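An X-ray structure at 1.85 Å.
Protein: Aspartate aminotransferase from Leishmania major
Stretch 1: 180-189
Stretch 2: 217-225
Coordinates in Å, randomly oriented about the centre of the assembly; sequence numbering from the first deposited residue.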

ATOM      1  N   MET B 180     -30.455 -10.253  13.175  1.00 15.23           N
ATOM      2  CA  MET B 180     -29.633 -10.191  11.973  1.00 14.77           C
ATOM      3  C   MET B 180     -30.485 -10.362  10.735  1.00 14.93           C
ATOM      4  O   MET B 180     -30.409  -9.564   9.811  1.00 14.15           O
ATOM      5  N   LYS B 181     -31.317 -11.399  10.744  1.00 16.20           N
ATOM      6  CA  LYS B 181     -32.215 -11.633   9.619  1.00 17.33           C
ATOM      7  C   LYS B 181     -33.155 -10.444   9.417  1.00 17.32           C
ATOM      8  O   LYS B 181     -33.400 -10.034   8.281  1.00 17.09           O
ATOM      9  N   LYS B 182     -33.706  -9.930  10.519  1.00 18.04           N
ATOM     10  CA  LYS B 182     -34.593  -8.785  10.465  1.00 19.20           C
ATOM     11  C   LYS B 182     -33.893  -7.609   9.771  1.00 17.78           C
ATOM     12  O   LYS B 182     -34.470  -6.990   8.912  1.00 17.24           O
ATOM     13  N   ASP B 183     -32.663  -7.304  10.166  1.00 16.83           N
ATOM     14  CA  ASP B 183     -31.967  -6.170   9.566  1.00 16.56           C
ATOM     15  C   ASP B 183     -31.595  -6.378   8.068  1.00 15.68           C
ATOM     16  O   ASP B 183     -31.631  -5.429   7.257  1.00 15.81           O
ATOM     17  N   ILE B 184     -31.224  -7.606   7.705  1.00 14.43           N
ATOM     18  CA  ILE B 184     -30.950  -7.964   6.298  1.00 13.84           C
ATOM     19  C   ILE B 184     -32.207  -7.709   5.485  1.00 14.37           C
ATOM     20  O   ILE B 184     -32.151  -7.174   4.420  1.00 13.88           O
ATOM     21  N   LEU B 185     -33.349  -8.114   6.027  1.00 15.11           N
ATOM     22  CA  LEU B 185     -34.619  -7.991   5.314  1.00 15.82           C
ATOM     23  C   LEU B 185     -35.103  -6.517   5.277  1.00 16.54           C
ATOM     24  O   LEU B 185     -35.730  -6.079   4.300  1.00 17.30           O
ATOM     25  N   ALA B 186     -34.847  -5.771   6.352  1.00 16.39           N
ATOM     26  CA  ALA B 186     -35.324  -4.389   6.482  1.00 17.14           C
ATOM     27  C   ALA B 186     -34.524  -3.423   5.592  1.00 16.85           C
ATOM     28  O   ALA B 186     -35.010  -2.382   5.174  1.00 18.00           O
ATOM     29  N   ALA B 187     -33.306  -3.795   5.265  1.00 15.87           N
ATOM     30  CA  ALA B 187     -32.498  -3.026   4.346  1.00 15.58           C
ATOM     31  C   ALA B 187     -33.150  -2.981   2.988  1.00 16.06           C
ATOM     32  O   ALA B 187     -33.778  -3.938   2.547  1.00 15.51           O
ATOM     33  N   PRO B 188     -32.998  -1.861   2.296  1.00 16.71           N
ATOM     34  CA  PRO B 188     -33.504  -1.809   0.935  1.00 17.25           C
ATOM     35  C   PRO B 188     -32.777  -2.816   0.077  1.00 16.82           C
ATOM     36  O   PRO B 188     -31.610  -3.121   0.341  1.00 15.58           O
ATOM     37  N   ASP B 189     -33.467  -3.351  -0.921  1.00 17.15           N
ATOM     38  CA  ASP B 189     -32.838  -4.276  -1.848  1.00 17.26           C
ATOM     39  C   ASP B 189     -31.626  -3.624  -2.456  1.00 16.68           C
ATOM     40  O   ASP B 189     -31.612  -2.417  -2.688  1.00 16.24           O
ATOM     41  N   SER B 217     -29.568 -17.286   1.509  1.00 14.79           N
ATOM     42  CA  SER B 217     -30.904 -17.163   0.933  1.00 15.74           C
ATOM     43  C   SER B 217     -31.454 -15.728   0.997  1.00 15.58           C
ATOM     44  O   SER B 217     -32.076 -15.250   0.051  1.00 16.33           O
ATOM     45  N   LEU B 218     -31.231 -15.070   2.116  1.00 15.34           N
ATOM     46  CA  LEU B 218     -31.684 -13.688   2.305  1.00 15.45           C
ATOM     47  C   LEU B 218     -30.909 -12.714   1.422  1.00 14.82           C
ATOM     48  O   LEU B 218     -31.501 -11.765   0.862  1.00 15.00           O
ATOM     49  N   MET B 219     -29.599 -12.920   1.281  1.00 13.91           N
ATOM     50  CA  MET B 219     -28.800 -12.033   0.413  1.00 13.92           C
ATOM     51  C   MET B 219     -29.222 -12.149  -1.053  1.00 14.44           C
ATOM     52  O   MET B 219     -29.204 -11.159  -1.802  1.00 15.41           O
ATOM     53  N   LEU B 220     -29.607 -13.359  -1.469  1.00 14.70           N
ATOM     54  CA  LEU B 220     -30.056 -13.569  -2.827  1.00 15.39           C
ATOM     55  C   LEU B 220     -31.443 -12.957  -3.003  1.00 15.72           C
ATOM     56  O   LEU B 220     -31.671 -12.263  -3.966  1.00 16.21           O
ATOM     57  N   ALA B 221     -32.341 -13.155  -2.049  1.00 15.88           N
ATOM     58  CA  ALA B 221     -33.717 -12.657  -2.147  1.00 16.61           C
ATOM     59  C   ALA B 221     -33.779 -11.144  -2.235  1.00 16.47           C
ATOM     60  O   ALA B 221     -34.608 -10.589  -2.957  1.00 16.75           O
ATOM     61  N   LYS B 222     -32.878 -10.503  -1.501  1.00 15.53           N
ATOM     62  CA  LYS B 222     -32.821  -9.052  -1.385  1.00 15.71           C
ATOM     63  C   LYS B 222     -31.883  -8.432  -2.427  1.00 15.88           C
ATOM     64  O   LYS B 222     -31.805  -7.208  -2.521  1.00 15.50           O
ATOM     65  N   HIS B 223     -31.191  -9.273  -3.210  1.00 16.16           N
ATOM     66  CA  HIS B 223     -30.230  -8.813  -4.218  1.00 16.41           C
ATOM     67  C   HIS B 223     -29.180  -7.922  -3.616  1.00 15.09           C
ATOM     68  O   HIS B 223     -28.705  -6.953  -4.234  1.00 14.71           O
ATOM     69  N   HIS B 224     -28.775  -8.258  -2.396  1.00 13.82           N
ATOM     70  CA  HIS B 224     -27.679  -7.542  -1.746  1.00 12.90           C
ATOM     71  C   HIS B 224     -26.341  -7.909  -2.309  1.00 12.50           C
ATOM     72  O   HIS B 224     -26.112  -9.038  -2.771  1.00 12.80           O
ATOM     73  N   GLN B 225     -25.415  -6.961  -2.253  1.00 12.44           N
ATOM     74  CA  GLN B 225     -24.001  -7.273  -2.503  1.00 11.47           C
ATOM     75  C   GLN B 225     -23.361  -7.801  -1.241  1.00 10.88           C
ATOM     76  O   GLN B 225     -23.377  -7.131  -0.167  1.00 10.08           O
TER

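Two nearly parallel helix ends, their axes 11° apart and 9.9 Å at closest approach, pack through a small apolar patch and are then tied together beyond it by Lys222 and His224, which hydrogen-bond to the backbone carbonyls left free where the first helix stops. In the apolar patch Leu218 (chi1 m, chi2 t) is the residue whose CA-to-CB bond points toward the first stretch from the second helix. Leu218 CB lies 3.7 Å from Ile184 CG2, Leu218 CD1 3.6 Å from Lys181 CG, and Leu218 CD2 3.9 Å from Leu185 CD2, so it sits among three side chains of the first helix. Ile184 (m, t) leaves its backbone sideways and also reaches Met219, with CD1 3.9 Å from Met219 CE; the methionine starts away from the contact, but its m, m, t rotamer brings the methyl end back. Leu185 (m, t) likewise starts away and returns with its end, covering the exposed margin. The aliphatic part of Lys181 joins the patch while its end leads away, and its NZ is bonded just outside the stretches.

Toward the C-terminal end of the first helix the contact turns polar. Lys222 folds through three m torsions before an extended chi4, which carries its ammonium group to the end of the first helix. There Lys222 NZ donates to Leu185 O at 3.1 Å and to Ala187 O at 2.6 Å, and forms a salt bridge with Asp189 OD1 at 2.7 Å. One charge thus gathers two carbonyls and a carboxylate, holding the turn from helix to loop against the second stretch. Ala187 is the first residue to leave helical phi/psi, and its CB points toward the second stretch, 3.9 Å from CE1 of His224.

His224 (chi1 m) supplies the other anchor: its NE2 donates to Ile184 O at 3.0 Å with a nearly straight angle of 170°. That carbonyl and Pro188 O, 3.1 Å from CE1 of His224, both lie at the ring edge, near its plane. His224 ND1 is bonded just outside the stretches.

Asp189 (chi1 m) uses its second carboxylate oxygen differently. Water 1 donates to Asp189 OD2 at 2.9 Å and to Ala221 O at 2.8 Å, bridging the two stretches, while OD2 also approaches the ring edge of His223 at CD2, 3.6 Å away. The Asp189 backbone comes close as well, its CA 3.2 Å from Lys222 O in a CA-H...O contact. His223, with positive phi, closes the second helix in a Schellman motif.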

ATOM      1  CB  MET B 180     -28.524 -11.236  11.992  1.00 14.43           C
ATOM      2  CG  MET B 180     -27.607 -11.141  10.774  1.00 14.48           C
ATOM      3  SD  MET B 180     -26.211 -12.282  10.943  1.00 14.13           S
ATOM      4  CE  MET B 180     -25.198 -11.875   9.518  1.00 14.66           C
ATOM      5  CB  LYS B 181     -33.004 -12.912   9.819  1.00 18.05           C
ATOM      6  CG  LYS B 181     -32.138 -14.165   9.697  1.00 19.08           C
ATOM      7  CD  LYS B 181     -32.921 -15.486   9.712  1.00 21.38           C
ATOM      8  CE  LYS B 181     -33.553 -15.794  11.056  1.00 22.80           C
ATOM      9  NZ  LYS B 181     -34.427 -17.013  10.980  1.00 25.55           N
ATOM     10  CB  LYS B 182     -35.009  -8.409  11.877  1.00 21.36           C
ATOM     11  CG  LYS B 182     -35.974  -7.239  11.995  1.00 24.86           C
ATOM     12  CD  LYS B 182     -36.665  -7.291  13.365  1.00 27.82           C
ATOM     13  CE  LYS B 182     -36.953  -5.915  13.933  1.00 31.22           C
ATOM     14  NZ  LYS B 182     -37.899  -5.180  13.049  1.00 33.81           N
ATOM     15  CB  ASP B 183     -30.730  -5.826  10.411  1.00 17.33           C
ATOM     16  CG  ASP B 183     -31.079  -5.171  11.749  1.00 18.87           C
ATOM     17  OD1 ASP B 183     -32.286  -4.840  12.016  1.00 22.23           O
ATOM     18  OD2 ASP B 183     -30.152  -5.066  12.598  1.00 16.91           O
ATOM     19  CB  ILE B 184     -30.482  -9.448   6.168  1.00 13.60           C
ATOM     20  CG1 ILE B 184     -29.115  -9.641   6.829  1.00 12.94           C
ATOM     21  CG2 ILE B 184     -30.373  -9.925   4.696  1.00 13.46           C
ATOM     22  CD1 ILE B 184     -28.783 -11.117   7.110  1.00 12.75           C
ATOM     23  CB  LEU B 185     -35.663  -8.946   5.943  1.00 16.37           C
ATOM     24  CG  LEU B 185     -35.579 -10.445   5.546  1.00 16.34           C
ATOM     25  CD1 LEU B 185     -36.554 -11.284   6.371  1.00 17.14           C
ATOM     26  CD2 LEU B 185     -35.862 -10.546   4.064  1.00 16.97           C
ATOM     27  CB  ALA B 186     -35.284  -3.935   7.942  1.00 16.71           C
ATOM     28  CB  ALA B 187     -31.125  -3.640   4.241  1.00 14.58           C
ATOM     29  CB  PRO B 188     -33.157  -0.386   0.461  1.00 17.96           C
ATOM     30  CG  PRO B 188     -32.136   0.095   1.409  1.00 17.19           C
ATOM     31  CD  PRO B 188     -32.325  -0.624   2.702  1.00 16.65           C
ATOM     32  CB  ASP B 189     -33.767  -4.617  -2.994  1.00 18.77           C
ATOM     33  CG  ASP B 189     -34.870  -5.579  -2.618  1.00 20.01           C
ATOM     34  OD1 ASP B 189     -35.220  -5.753  -1.450  1.00 20.69           O
ATOM     35  OD2 ASP B 189     -35.432  -6.158  -3.547  1.00 22.50           O
ATOM     36  CB  SER B 217     -31.888 -18.079   1.662  1.00 16.29           C
ATOM     37  OG  SER B 217     -31.524 -19.404   1.457  1.00 16.70           O
ATOM     38  CB  LEU B 218     -31.500 -13.275   3.763  1.00 15.89           C
ATOM     39  CG  LEU B 218     -32.374 -14.013   4.759  1.00 16.83           C
ATOM     40  CD1 LEU B 218     -32.133 -13.427   6.130  1.00 17.18           C
ATOM     41  CD2 LEU B 218     -33.850 -13.891   4.387  1.00 18.31           C
ATOM     42  CB  MET B 219     -27.278 -12.327   0.523  1.00 13.24           C
ATOM     43  CG  MET B 219     -26.730 -12.132   1.947  1.00 12.83           C
ATOM     44  SD  MET B 219     -26.709 -10.377   2.330  1.00 12.19           S
ATOM     45  CE  MET B 219     -26.454 -10.434   4.110  1.00 11.91           C
ATOM     46  CB  LEU B 220     -30.083 -15.063  -3.194  1.00 15.78           C
ATOM     47  CG  LEU B 220     -28.739 -15.717  -3.446  1.00 15.49           C
ATOM     48  CD1 LEU B 220     -28.758 -17.217  -3.091  1.00 15.94           C
ATOM     49  CD2 LEU B 220     -28.260 -15.484  -4.898  1.00 15.79           C
ATOM     50  CB  ALA B 221     -34.549 -13.142  -0.955  1.00 16.86           C
ATOM     51  CB  LYS B 222     -32.387  -8.649   0.032  1.00 15.05           C
ATOM     52  CG  LYS B 222     -33.420  -8.955   1.126  1.00 15.12           C
ATOM     53  CD  LYS B 222     -34.612  -8.013   1.066  1.00 15.63           C
ATOM     54  CE  LYS B 222     -34.185  -6.624   1.507  1.00 15.54           C
ATOM     55  NZ  LYS B 222     -35.313  -5.646   1.290  1.00 16.02           N
ATOM     56  CB  HIS B 223     -30.951  -8.105  -5.349  1.00 18.53           C
ATOM     57  CG  HIS B 223     -32.227  -8.812  -5.787  1.00 20.93           C
ATOM     58  ND1 HIS B 223     -32.223  -9.850  -6.643  1.00 22.23           N
ATOM     59  CD2 HIS B 223     -33.546  -8.628  -5.396  1.00 23.09           C
ATOM     60  CE1 HIS B 223     -33.480 -10.278  -6.847  1.00 23.76           C
ATOM     61  NE2 HIS B 223     -34.303  -9.546  -6.068  1.00 24.60           N
ATOM     62  CB  HIS B 224     -27.677  -7.822  -0.243  1.00 12.38           C
ATOM     63  CG  HIS B 224     -28.883  -7.290   0.507  1.00 12.48           C
ATOM     64  ND1 HIS B 224     -29.391  -6.082   0.274  1.00 12.57           N
ATOM     65  CD2 HIS B 224     -29.578  -7.815   1.618  1.00 12.30           C
ATOM     66  CE1 HIS B 224     -30.403  -5.846   1.154  1.00 12.93           C
ATOM     67  NE2 HIS B 224     -30.499  -6.914   1.987  1.00 12.52           N
ATOM     68  CB  GLN B 225     -23.231  -6.039  -2.950  1.00 11.90           C
ATOM     69  CG  GLN B 225     -21.730  -6.268  -3.168  1.00 11.41           C
ATOM     70  CD  GLN B 225     -21.428  -7.130  -4.376  1.00 11.90           C
ATOM     71  OE1 GLN B 225     -21.968  -6.900  -5.481  1.00 13.18           O
ATOM     72  NE2 GLN B 225     -20.589  -8.167  -4.184  1.00 11.89           N
TER
HETATM   73  O   HOH W   1     -36.740  -8.704  -3.020  1.00 36.55           O